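Local coordinates for alpha-galactosidase (Thermus thermophilus, PDB 6LCJ), which probably hydrolyses terminal alpha-galactosyl groups from galactosides and oligosaccharides such as stachyose, working as a hexamer of TIM-barrel subunits, at residues Gln247-Pro250 with Asp251-Leu254; Leu238-Ala241 with Asp242-Leu245; Leu69-Ala72 with Arg73-Gln76; Ile195-Gly198 with Trp199-Ala202. All coordinates share one frame; numbering follows the deposited sequence.

All four contacts are local, each folded within eight consecutive residues. Contacts 1 and 2 share helix 244-248 and touch each other, Leu245 packing on Trp252: contact 2 leads the chain from strand 238-240 into the helix, contact 1 leads it out again. Contact 4 follows a barrel strand, its centre about 14 Å from that of contact 2, whereas contact 3 lies in a separate loop before helix 80-84. Contact 4 is buried and gripped by an amide; contact 2 turns on one buried hydroxyl with exposed residues at its corner. Contacts 1 and 3 rely on arginines and reach neighbouring subunits, contact 1 largely buried, contact 3 only partly.

Contact 1 (Gln247-Pro250 with Asp251-Leu254); sequences QKRP and DWVL
One face of the Arg249 guanidinium is taken by the Trp252 indole, whose NE1 stands 3.1 Å above the guanidinium plane and toward its rim, while the edge bearing NE and NH2 belongs to the Asp251 carboxylate. That carboxylate is turned only 11° from the guanidinium, and the grip is a side-on salt bridge of two bonds: Arg249 NE to Asp251 OD1 and Arg249 NH2 to Asp251 OD2 are each 3.0 Å, and both oxygens use syn lone pairs. The indole is tilted 40° to the guanidinium, so the two do not stack flat. Its own face receives the aliphatic part of the arginine, with Arg249 CB 3.9 Å from the centroid of the five-membered ring in a CH-pi contact. Two bends in the arginine chain, at chi2 and chi3, fold it back over the ring and bring its charged end to Asp251, whose CG, set between backbone N and carbonyl carbon (chi1 63°), turns the carboxylate back toward Arg249. In the backbone, Trp252 N donates to Arg249 O at 2.8 Å, and a weak bond runs from Val253 N to Pro250 O. Glu281 adds a second salt bridge to Arg249 NH2, and Phe14 of the second subunit makes a cation-pi contact with Arg249. The arrangement is a 3-10 turn at the exit of helix 244-248, in an excursion of the TIM barrel that here meets another subunit.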
ATOM      1  N   GLN E 247     -11.817  20.488  32.254  1.00 53.11           N
ATOM      2  CA  GLN E 247     -12.917  19.658  32.734  1.00 50.51           C
ATOM      3  C   GLN E 247     -14.114  20.499  33.147  1.00 47.08           C
ATOM      4  O   GLN E 247     -15.258  20.135  32.862  1.00 50.26           O
ATOM      5  CB  GLN E 247     -12.456  18.795  33.907  1.00 55.19           C
ATOM      6  CG  GLN E 247     -11.458  17.717  33.533  1.00 63.11           C
ATOM      7  CD  GLN E 247     -10.310  17.637  34.520  1.00 70.43           C
ATOM      8  OE1 GLN E 247     -10.442  18.047  35.680  1.00 73.22           O
ATOM      9  NE2 GLN E 247      -9.174  17.113  34.068  1.00 62.11           N
ATOM     10  N   LYS E 248     -13.878  21.628  33.811  1.00 44.88           N
ATOM     11  CA  LYS E 248     -14.999  22.442  34.266  1.00 44.53           C
ATOM     12  C   LYS E 248     -15.746  23.078  33.095  1.00 47.14           C
ATOM     13  O   LYS E 248     -16.984  23.119  33.096  1.00 43.61           O
ATOM     14  CB  LYS E 248     -14.508  23.505  35.253  1.00 44.04           C
ATOM     15  CG  LYS E 248     -15.541  23.896  36.307  1.00 55.88           C
ATOM     16  CD  LYS E 248     -16.628  24.816  35.716  1.00 59.44           C
ATOM     17  CE  LYS E 248     -17.942  24.778  36.504  1.00 61.75           C
ATOM     18  NZ  LYS E 248     -18.797  25.989  36.241  1.00 54.50           N
ATOM     19  N   ARG E 249     -15.025  23.592  32.090  1.00 49.59           N
ATOM     20  CA  ARG E 249     -15.630  24.326  30.978  1.00 40.60           C
ATOM     21  C   ARG E 249     -15.338  23.657  29.634  1.00 42.71           C
ATOM     22  O   ARG E 249     -14.679  24.250  28.769  1.00 42.55           O
ATOM     23  CB  ARG E 249     -15.155  25.775  30.964  1.00 37.95           C
ATOM     24  CG  ARG E 249     -15.714  26.642  32.097  1.00 42.59           C
ATOM     25  CD  ARG E 249     -17.228  26.432  32.318  1.00 43.09           C
ATOM     26  NE  ARG E 249     -18.071  27.019  31.271  1.00 37.83           N
ATOM     27  CZ  ARG E 249     -18.556  28.258  31.303  1.00 40.33           C
ATOM     28  NH1 ARG E 249     -18.273  29.061  32.324  1.00 34.66           N
ATOM     29  NH2 ARG E 249     -19.318  28.694  30.304  1.00 37.42           N
ATOM     30  N   PRO E 250     -15.848  22.435  29.410  1.00 42.72           N
ATOM     31  CA  PRO E 250     -15.651  21.781  28.098  1.00 37.45           C
ATOM     32  C   PRO E 250     -16.199  22.576  26.928  1.00 37.54           C
ATOM     33  O   PRO E 250     -15.697  22.434  25.807  1.00 35.60           O
ATOM     34  CB  PRO E 250     -16.410  20.453  28.261  1.00 35.88           C
ATOM     35  CG  PRO E 250     -17.445  20.764  29.289  1.00 35.63           C
ATOM     36  CD  PRO E 250     -16.714  21.623  30.278  1.00 38.72           C
ATOM     37  N   ASP E 251     -17.238  23.386  27.152  1.00 40.05           N
ATOM     38  CA  ASP E 251     -17.761  24.306  26.148  1.00 36.82           C
ATOM     39  C   ASP E 251     -16.803  25.454  25.825  1.00 36.41           C
ATOM     40  O   ASP E 251     -17.110  26.264  24.944  1.00 36.80           O
ATOM     41  CB  ASP E 251     -19.100  24.877  26.619  1.00 37.24           C
ATOM     42  CG  ASP E 251     -18.970  25.705  27.887  1.00 37.84           C
ATOM     43  OD1 ASP E 251     -18.430  25.185  28.894  1.00 36.82           O
ATOM     44  OD2 ASP E 251     -19.404  26.878  27.868  1.00 38.74           O
ATOM     45  N   TRP E 252     -15.672  25.558  26.513  1.00 36.65           N
ATOM     46  CA  TRP E 252     -14.682  26.574  26.180  1.00 40.92           C
ATOM     47  C   TRP E 252     -13.573  26.062  25.261  1.00 37.23           C
ATOM     48  O   TRP E 252     -12.821  26.875  24.709  1.00 35.49           O
ATOM     49  CB  TRP E 252     -14.054  27.145  27.455  1.00 36.49           C
ATOM     50  CG  TRP E 252     -14.917  28.159  28.168  1.00 41.21           C
ATOM     51  CD1 TRP E 252     -16.228  28.438  27.925  1.00 38.27           C
ATOM     52  CD2 TRP E 252     -14.511  29.030  29.233  1.00 37.23           C
ATOM     53  NE1 TRP E 252     -16.667  29.431  28.769  1.00 39.03           N
ATOM     54  CE2 TRP E 252     -15.634  29.809  29.585  1.00 40.09           C
ATOM     55  CE3 TRP E 252     -13.312  29.223  29.922  1.00 34.08           C
ATOM     56  CZ2 TRP E 252     -15.594  30.764  30.599  1.00 36.79           C
ATOM     57  CZ3 TRP E 252     -13.273  30.172  30.927  1.00 41.39           C
ATOM     58  CH2 TRP E 252     -14.411  30.933  31.255  1.00 37.84           C
ATOM     59  N   VAL E 253     -13.458  24.752  25.080  1.00 33.12           N
ATOM     60  CA  VAL E 253     -12.393  24.179  24.269  1.00 34.37           C
ATOM     61  C   VAL E 253     -12.688  24.426  22.794  1.00 29.77           C
ATOM     62  O   VAL E 253     -13.813  24.226  22.332  1.00 34.64           O
ATOM     63  CB  VAL E 253     -12.243  22.683  24.571  1.00 36.09           C
ATOM     64  CG1 VAL E 253     -11.261  22.032  23.607  1.00 32.10           C
ATOM     65  CG2 VAL E 253     -11.807  22.508  26.024  1.00 35.65           C
ATOM     66  N   LEU E 254     -11.680  24.889  22.057  1.00 31.03           N
ATOM     67  CA  LEU E 254     -11.807  25.004  20.608  1.00 29.71           C
ATOM     68  C   LEU E 254     -11.996  23.622  19.995  1.00 32.03           C
ATOM     69  O   LEU E 254     -11.196  22.709  20.237  1.00 28.59           O
ATOM     70  CB  LEU E 254     -10.579  25.680  20.020  1.00 29.39           C
ATOM     71  CG  LEU E 254     -10.622  25.901  18.509  1.00 31.29           C
ATOM     72  CD1 LEU E 254     -11.776  26.817  18.132  1.00 27.09           C
ATOM     73  CD2 LEU E 254      -9.291  26.481  18.059  1.00 27.97           C
TER

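Contact 2 (Leu238-Ala241 with Asp242-Leu245); sequences LVTA and DSPL
Ser243 OG is the polar hub of this contact: Thr240 N donates to it at 2.8 Å, and it is also hydrogen-bonded to Leu203 O. Thr240 OG1 lies 3.0 Å from Ser243 OG as well. The motif is a type I beta turn from Thr240 to Ser243, which takes the chain from strand 238-240, at the edge of a small antiparallel sheet, into helix 244-248. The turn is closed by its backbone bond, Ser243 N to Thr240 O at 3.0 Å, so that Thr240 is held through both its N-H and its carbonyl. Although Ser243 occupies the N-cap position, its side chain makes no capping bond; with OG anti to the carbonyl carbon (chi1 -46°), it reaches back to the strand instead. This buried hydroxyl is therefore satisfied by the strand and by Leu203. At the corner, Ala241 and Asp242 are exposed, and the carboxylate of Asp242 forms a salt bridge with Arg270 of the adjoining strand 270-274. Ala241 O receives a weak bond from the side chain of Gln247, one turn into the helix. Packing closes in from the valine: the methyl Val239 CG2, anti to the backbone N, presses against the serine, 3.2 Å from Ser243 OG.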
ATOM      1  N   LEU E 238      -4.302  28.683  26.146  1.00 29.03           N
ATOM      2  CA  LEU E 238      -3.728  27.355  26.078  1.00 27.18           C
ATOM      3  C   LEU E 238      -4.148  26.558  27.300  1.00 32.67           C
ATOM      4  O   LEU E 238      -4.195  27.089  28.412  1.00 36.53           O
ATOM      5  CB  LEU E 238      -2.205  27.439  25.997  1.00 32.12           C
ATOM      6  CG  LEU E 238      -1.444  26.383  25.209  1.00 30.37           C
ATOM      7  CD1 LEU E 238      -1.761  26.493  23.752  1.00 25.28           C
ATOM      8  CD2 LEU E 238       0.022  26.589  25.449  1.00 28.38           C
ATOM      9  N   VAL E 239      -4.417  25.273  27.100  1.00 32.41           N
ATOM     10  CA  VAL E 239      -4.914  24.419  28.168  1.00 34.76           C
ATOM     11  C   VAL E 239      -4.509  22.986  27.848  1.00 34.06           C
ATOM     12  O   VAL E 239      -4.269  22.643  26.690  1.00 38.62           O
ATOM     13  CB  VAL E 239      -6.443  24.606  28.291  1.00 35.60           C
ATOM     14  CG1 VAL E 239      -7.173  23.892  27.168  1.00 32.99           C
ATOM     15  CG2 VAL E 239      -6.929  24.164  29.618  1.00 39.42           C
ATOM     16  N   THR E 240      -4.376  22.157  28.873  1.00 31.51           N
ATOM     17  CA  THR E 240      -4.108  20.734  28.672  1.00 35.85           C
ATOM     18  C   THR E 240      -5.275  19.899  29.195  1.00 38.58           C
ATOM     19  O   THR E 240      -6.176  20.399  29.871  1.00 37.79           O
ATOM     20  CB  THR E 240      -2.807  20.295  29.362  1.00 41.42           C
ATOM     21  OG1 THR E 240      -2.895  20.561  30.768  1.00 47.61           O
ATOM     22  CG2 THR E 240      -1.621  21.034  28.794  1.00 40.29           C
ATOM     23  N   ALA E 241      -5.249  18.597  28.887  1.00 41.23           N
ATOM     24  CA  ALA E 241      -6.295  17.711  29.396  1.00 41.10           C
ATOM     25  C   ALA E 241      -6.338  17.704  30.919  1.00 41.66           C
ATOM     26  O   ALA E 241      -7.422  17.621  31.502  1.00 44.61           O
ATOM     27  CB  ALA E 241      -6.105  16.293  28.864  1.00 36.73           C
ATOM     28  N   ASP E 242      -5.179  17.833  31.578  1.00 49.04           N
ATOM     29  CA  ASP E 242      -5.097  17.875  33.037  1.00 45.74           C
ATOM     30  C   ASP E 242      -5.588  19.180  33.641  1.00 48.90           C
ATOM     31  O   ASP E 242      -5.727  19.258  34.866  1.00 51.75           O
ATOM     32  CB  ASP E 242      -3.658  17.684  33.508  1.00 49.14           C
ATOM     33  CG  ASP E 242      -2.985  16.520  32.849  1.00 64.24           C
ATOM     34  OD1 ASP E 242      -1.878  16.714  32.286  1.00 62.05           O
ATOM     35  OD2 ASP E 242      -3.571  15.410  32.901  1.00 65.25           O
ATOM     36  N   SER E 243      -5.799  20.212  32.855  1.00 46.09           N
ATOM     37  CA  SER E 243      -6.195  21.480  33.442  1.00 47.97           C
ATOM     38  C   SER E 243      -7.588  21.365  34.044  1.00 52.23           C
ATOM     39  O   SER E 243      -8.492  20.814  33.402  1.00 51.89           O
ATOM     40  CB  SER E 243      -6.171  22.584  32.400  1.00 47.64           C
ATOM     41  OG  SER E 243      -4.974  22.542  31.632  1.00 50.30           O
ATOM     42  N   PRO E 244      -7.797  21.848  35.268  1.00 56.50           N
ATOM     43  CA  PRO E 244      -9.169  21.899  35.808  1.00 50.32           C
ATOM     44  C   PRO E 244     -10.155  22.573  34.863  1.00 52.05           C
ATOM     45  O   PRO E 244     -11.267  22.069  34.666  1.00 57.08           O
ATOM     46  CB  PRO E 244      -8.998  22.685  37.119  1.00 49.12           C
ATOM     47  CG  PRO E 244      -7.619  23.355  37.019  1.00 51.23           C
ATOM     48  CD  PRO E 244      -6.798  22.421  36.186  1.00 50.49           C
ATOM     49  N   LEU E 245      -9.760  23.695  34.251  1.00 50.53           N
ATOM     50  CA  LEU E 245     -10.647  24.419  33.344  1.00 45.45           C
ATOM     51  C   LEU E 245     -11.078  23.564  32.156  1.00 47.72           C
ATOM     52  O   LEU E 245     -12.204  23.709  31.664  1.00 48.02           O
ATOM     53  CB  LEU E 245      -9.956  25.689  32.848  1.00 42.53           C
ATOM     54  CG  LEU E 245     -10.830  26.672  32.077  1.00 46.20           C
ATOM     55  CD1 LEU E 245     -11.733  27.431  33.026  1.00 39.98           C
ATOM     56  CD2 LEU E 245      -9.971  27.623  31.271  1.00 41.27           C
TER

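Contact 3 (Leu69-Ala72 with Arg73-Gln76); sequences LPEA and RRPQ
Arg73 N donates to Pro70 O and Arg74 N to Glu71 O, each at 3.1 Å, and these two backbone bonds make the tight part of the contact, where the chain winds through a short 3-10 turn. At the next step Pro75 has no N-H to give, and its CD only rests 3.6 Å from Ala72 O. The side chains of the first pair meet more loosely, Pro70 CD lying 4.0 Å from Arg73 NH1. A water ties the turn to the segment entering it through the cis peptide bond before Pro70: it donates to Leu69 O at 2.8 Å and accepts from Arg73 NH1 at 2.6 Å, in the guanidinium plane. The charge of Arg73 is met by a salt bridge to Glu367 of the third subunit, while Arg368 of its own chain brings a like charge close to NH1.

The looser side lies at the exposed Glu71. There the extended chain of Arg74, with CG anti to the carbonyl carbon (chi1 -67°), runs past Glu71, whose CG sits over one guanidinium face, 3.8 Å from Arg74 NH1. Glu71 OE2 is 3.9 Å from Arg74 NH1 but well out of the guanidinium plane, so this long salt bridge is electrostatic, without a directed N-H. The firmer partners of Arg74 are Leu68 O, bonded to NE, and Glu84. A methionine here would probably leave Glu84 without its cationic mate and Leu68 O without the NE donor. The chemistry thus implies a turn set by backbone bonds, with Arg74 spent on Leu68 and on Glu84 of helix 80-84, and Arg73 on a neighbouring subunit.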
ATOM      1  N   LEU E  69       8.661  17.511  11.446  1.00 35.28           N
ATOM      2  CA  LEU E  69       8.356  16.420  12.355  1.00 28.66           C
ATOM      3  C   LEU E  69       8.623  16.857  13.782  1.00 30.25           C
ATOM      4  O   LEU E  69       9.396  17.794  14.018  1.00 28.21           O
ATOM      5  CB  LEU E  69       9.197  15.172  12.037  1.00 29.40           C
ATOM      6  CG  LEU E  69       9.027  14.586  10.632  1.00 32.42           C
ATOM      7  CD1 LEU E  69       9.852  13.325  10.476  1.00 29.04           C
ATOM      8  CD2 LEU E  69       7.565  14.326  10.344  1.00 23.53           C
ATOM      9  N   PRO E  70       7.961  16.230  14.767  1.00 32.88           N
ATOM     10  CA  PRO E  70       6.870  15.269  14.595  1.00 30.16           C
ATOM     11  C   PRO E  70       5.568  15.982  14.211  1.00 35.62           C
ATOM     12  O   PRO E  70       5.464  17.198  14.406  1.00 36.59           O
ATOM     13  CB  PRO E  70       6.761  14.645  15.973  1.00 26.18           C
ATOM     14  CG  PRO E  70       7.094  15.781  16.868  1.00 27.55           C
ATOM     15  CD  PRO E  70       8.214  16.500  16.193  1.00 28.37           C
ATOM     16  N   GLU E  71       4.591  15.240  13.686  1.00 33.67           N
ATOM     17  CA  GLU E  71       3.302  15.836  13.351  1.00 34.30           C
ATOM     18  C   GLU E  71       2.707  16.597  14.536  1.00 34.46           C
ATOM     19  O   GLU E  71       2.115  17.667  14.362  1.00 32.33           O
ATOM     20  CB  GLU E  71       2.340  14.742  12.888  1.00 39.81           C
ATOM     21  CG  GLU E  71       1.481  15.106  11.691  1.00 54.24           C
ATOM     22  CD  GLU E  71       1.212  13.913  10.780  1.00 63.08           C
ATOM     23  OE1 GLU E  71       0.087  13.362  10.817  1.00 71.63           O
ATOM     24  OE2 GLU E  71       2.129  13.527  10.024  1.00 62.45           O
ATOM     25  N   ALA E  72       2.875  16.065  15.753  1.00 32.99           N
ATOM     26  CA  ALA E  72       2.231  16.630  16.937  1.00 31.40           C
ATOM     27  C   ALA E  72       2.639  18.069  17.218  1.00 33.18           C
ATOM     28  O   ALA E  72       1.910  18.769  17.935  1.00 28.54           O
ATOM     29  CB  ALA E  72       2.554  15.787  18.172  1.00 27.23           C
ATOM     30  N   ARG E  73       3.798  18.514  16.701  1.00 29.88           N
ATOM     31  CA  ARG E  73       4.326  19.850  16.958  1.00 26.26           C
ATOM     32  C   ARG E  73       4.030  20.860  15.854  1.00 27.82           C
ATOM     33  O   ARG E  73       4.373  22.036  16.010  1.00 28.18           O
ATOM     34  CB  ARG E  73       5.827  19.783  17.163  1.00 30.43           C
ATOM     35  CG  ARG E  73       6.259  19.442  18.559  1.00 33.46           C
ATOM     36  CD  ARG E  73       7.667  19.943  18.719  1.00 32.51           C
ATOM     37  NE  ARG E  73       8.322  19.488  19.936  1.00 36.23           N
ATOM     38  CZ  ARG E  73       9.515  18.906  19.962  1.00 35.56           C
ATOM     39  NH1 ARG E  73      10.183  18.679  18.835  1.00 32.99           N
ATOM     40  NH2 ARG E  73      10.041  18.550  21.116  1.00 39.00           N
ATOM     41  N   ARG E  74       3.417  20.445  14.746  1.00 28.08           N
ATOM     42  CA  ARG E  74       3.068  21.402  13.698  1.00 28.02           C
ATOM     43  C   ARG E  74       2.156  22.540  14.151  1.00 28.81           C
ATOM     44  O   ARG E  74       2.396  23.682  13.722  1.00 31.02           O
ATOM     45  CB  ARG E  74       2.440  20.667  12.519  1.00 30.11           C
ATOM     46  CG  ARG E  74       3.433  19.796  11.837  1.00 31.82           C
ATOM     47  CD  ARG E  74       2.821  18.998  10.748  1.00 29.53           C
ATOM     48  NE  ARG E  74       3.874  18.253  10.077  1.00 42.04           N
ATOM     49  CZ  ARG E  74       3.671  17.401   9.082  1.00 45.01           C
ATOM     50  NH1 ARG E  74       2.444  17.186   8.630  1.00 46.14           N
ATOM     51  NH2 ARG E  74       4.701  16.760   8.552  1.00 41.48           N
ATOM     52  N   PRO E  75       1.121  22.334  14.973  1.00 30.91           N
ATOM     53  CA  PRO E  75       0.268  23.484  15.343  1.00 29.68           C
ATOM     54  C   PRO E  75       1.010  24.589  16.093  1.00 29.87           C
ATOM     55  O   PRO E  75       0.564  25.745  16.062  1.00 31.25           O
ATOM     56  CB  PRO E  75      -0.832  22.851  16.209  1.00 28.72           C
ATOM     57  CG  PRO E  75      -0.863  21.401  15.784  1.00 29.40           C
ATOM     58  CD  PRO E  75       0.576  21.058  15.476  1.00 25.02           C
ATOM     59  N   GLN E  76       2.127  24.289  16.752  1.00 25.60           N
ATOM     60  CA  GLN E  76       2.890  25.312  17.458  1.00 31.47           C
ATOM     61  C   GLN E  76       4.116  25.781  16.678  1.00 31.50           C
ATOM     62  O   GLN E  76       4.892  26.583  17.203  1.00 29.60           O
ATOM     63  CB  GLN E  76       3.315  24.810  18.844  1.00 29.08           C
ATOM     64  CG  GLN E  76       4.596  24.006  18.867  1.00 28.64           C
ATOM     65  CD  GLN E  76       4.530  22.878  19.881  1.00 39.42           C
ATOM     66  OE1 GLN E  76       3.470  22.298  20.082  1.00 36.36           O
ATOM     67  NE2 GLN E  76       5.660  22.558  20.520  1.00 39.47           N
TER
HETATM   68  O   HOH W   1      10.011  19.221  16.348  1.00 31.86           O

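Contact 4 (Ile195-Gly198 with Trp199-Ala202); sequences IDDG and WQRA
Asp197 and Gln200 face each other across the loop that leaves barrel strand 192-195 of the TIM-barrel fold. Gln200 NE2 donates to Asp197 OD1 at 2.6 Å, nearly straight at 170° and close to the carboxylate C-O direction, with the two planes 28° apart. The other end of the amide, Gln200 OE1, accepts from Gly198 N at 3.1 Å, so both ends fix its rotation. The bend of the glutamine at chi2 (-75°) folds it back over the loop to do this. An alanine here is likely to leave Gly198 N and Asp197 OD1 without these partners and the carboxylate freer to turn. Ile195 CG2 touches Trp199 CD1 at 4.0 Å, and at the edge of the indole, in its plane, Asp196 O approaches Trp199 CD1 to 3.1 Å.

Gln200 CB lies over one face of the same ring. Gly198 has a backbone conformation in which a CB would jam against the carbonyl oxygen of Asp197. Asp197 N donates to Asp196 OD1 at 2.8 Å. Further out, Asp196 OD2 pairs with Lys302, Trp199 is anchored by NE1 on Trp233 O, and Asp197 OD2 is hydrogen-bonded to Trp268 NE1.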
ATOM      1  N   ILE E 195       8.711  37.883  35.693  1.00 30.74           N
ATOM      2  CA  ILE E 195       8.557  36.483  36.091  1.00 31.91           C
ATOM      3  C   ILE E 195       7.934  35.714  34.932  1.00 32.22           C
ATOM      4  O   ILE E 195       6.865  36.084  34.434  1.00 32.25           O
ATOM      5  CB  ILE E 195       7.690  36.358  37.351  1.00 27.07           C
ATOM      6  CG1 ILE E 195       8.372  37.037  38.520  1.00 34.97           C
ATOM      7  CG2 ILE E 195       7.436  34.908  37.713  1.00 30.23           C
ATOM      8  CD1 ILE E 195       7.407  37.737  39.374  1.00 38.38           C
ATOM      9  N   ASP E 196       8.584  34.636  34.515  1.00 27.64           N
ATOM     10  CA  ASP E 196       8.122  33.914  33.351  1.00 29.03           C
ATOM     11  C   ASP E 196       7.370  32.647  33.770  1.00 31.94           C
ATOM     12  O   ASP E 196       6.808  32.567  34.871  1.00 34.64           O
ATOM     13  CB  ASP E 196       9.311  33.598  32.436  1.00 30.32           C
ATOM     14  CG  ASP E 196       8.909  33.499  30.969  1.00 38.78           C
ATOM     15  OD1 ASP E 196       8.679  32.351  30.489  1.00 38.30           O
ATOM     16  OD2 ASP E 196       8.856  34.558  30.293  1.00 40.36           O
ATOM     17  N   ASP E 197       7.349  31.658  32.883  1.00 30.79           N
ATOM     18  CA  ASP E 197       6.670  30.397  33.127  1.00 29.19           C
ATOM     19  C   ASP E 197       7.234  29.740  34.378  1.00 31.91           C
ATOM     20  O   ASP E 197       8.447  29.738  34.601  1.00 28.46           O
ATOM     21  CB  ASP E 197       6.850  29.510  31.892  1.00 29.75           C
ATOM     22  CG  ASP E 197       6.112  28.192  31.967  1.00 28.56           C
ATOM     23  OD1 ASP E 197       5.227  28.003  32.828  1.00 33.72           O
ATOM     24  OD2 ASP E 197       6.414  27.328  31.115  1.00 33.23           O
ATOM     25  N   GLY E 198       6.336  29.236  35.231  1.00 31.70           N
ATOM     26  CA  GLY E 198       6.731  28.557  36.447  1.00 29.02           C
ATOM     27  C   GLY E 198       6.081  29.051  37.729  1.00 30.97           C
ATOM     28  O   GLY E 198       6.224  28.417  38.779  1.00 33.91           O
ATOM     29  N   TRP E 199       5.389  30.187  37.679  1.00 32.19           N
ATOM     30  CA  TRP E 199       4.712  30.696  38.866  1.00 34.87           C
ATOM     31  C   TRP E 199       3.299  30.146  39.048  1.00 36.60           C
ATOM     32  O   TRP E 199       2.787  30.172  40.171  1.00 37.18           O
ATOM     33  CB  TRP E 199       4.641  32.224  38.826  1.00 32.67           C
ATOM     34  CG  TRP E 199       3.777  32.746  37.719  1.00 34.15           C
ATOM     35  CD1 TRP E 199       4.167  33.034  36.442  1.00 33.28           C
ATOM     36  CD2 TRP E 199       2.375  33.038  37.784  1.00 37.86           C
ATOM     37  NE1 TRP E 199       3.097  33.486  35.707  1.00 35.08           N
ATOM     38  CE2 TRP E 199       1.986  33.507  36.508  1.00 36.87           C
ATOM     39  CE3 TRP E 199       1.410  32.949  38.796  1.00 36.20           C
ATOM     40  CZ2 TRP E 199       0.674  33.885  36.218  1.00 32.96           C
ATOM     41  CZ3 TRP E 199       0.112  33.334  38.509  1.00 33.27           C
ATOM     42  CH2 TRP E 199      -0.244  33.795  37.228  1.00 35.07           C
ATOM     43  N   GLN E 200       2.675  29.633  37.991  1.00 34.07           N
ATOM     44  CA  GLN E 200       1.262  29.274  37.976  1.00 37.47           C
ATOM     45  C   GLN E 200       1.035  27.826  38.416  1.00 37.62           C
ATOM     46  O   GLN E 200       1.945  26.995  38.420  1.00 36.26           O
ATOM     47  CB  GLN E 200       0.677  29.494  36.576  1.00 31.99           C
ATOM     48  CG  GLN E 200       1.104  28.462  35.533  1.00 33.02           C
ATOM     49  CD  GLN E 200       2.550  28.647  35.025  1.00 33.37           C
ATOM     50  OE1 GLN E 200       3.299  29.498  35.505  1.00 33.26           O
ATOM     51  NE2 GLN E 200       2.931  27.846  34.046  1.00 32.69           N
ATOM     52  N   ARG E 201      -0.215  27.525  38.789  1.00 42.02           N
ATOM     53  CA  ARG E 201      -0.552  26.153  39.166  1.00 40.59           C
ATOM     54  C   ARG E 201      -0.714  25.251  37.950  1.00 40.02           C
ATOM     55  O   ARG E 201      -0.373  24.064  38.015  1.00 41.10           O
ATOM     56  CB  ARG E 201      -1.829  26.128  40.005  1.00 42.08           C
ATOM     57  CG  ARG E 201      -1.737  26.885  41.322  1.00 44.26           C
ATOM     58  CD  ARG E 201      -3.098  26.971  42.009  1.00 50.84           C
ATOM     59  NE  ARG E 201      -3.557  25.649  42.436  1.00 60.67           N
ATOM     60  CZ  ARG E 201      -3.028  24.968  43.452  1.00 68.19           C
ATOM     61  NH1 ARG E 201      -2.023  25.492  44.155  1.00 63.37           N
ATOM     62  NH2 ARG E 201      -3.500  23.763  43.771  1.00 68.64           N
ATOM     63  N   ALA E 202      -1.213  25.788  36.839  1.00 36.13           N
ATOM     64  CA  ALA E 202      -1.481  25.004  35.639  1.00 34.50           C
ATOM     65  C   ALA E 202      -1.840  25.956  34.510  1.00 38.10           C
ATOM     66  O   ALA E 202      -2.157  27.127  34.738  1.00 34.66           O
ATOM     67  CB  ALA E 202      -2.620  23.995  35.859  1.00 36.63           C
TER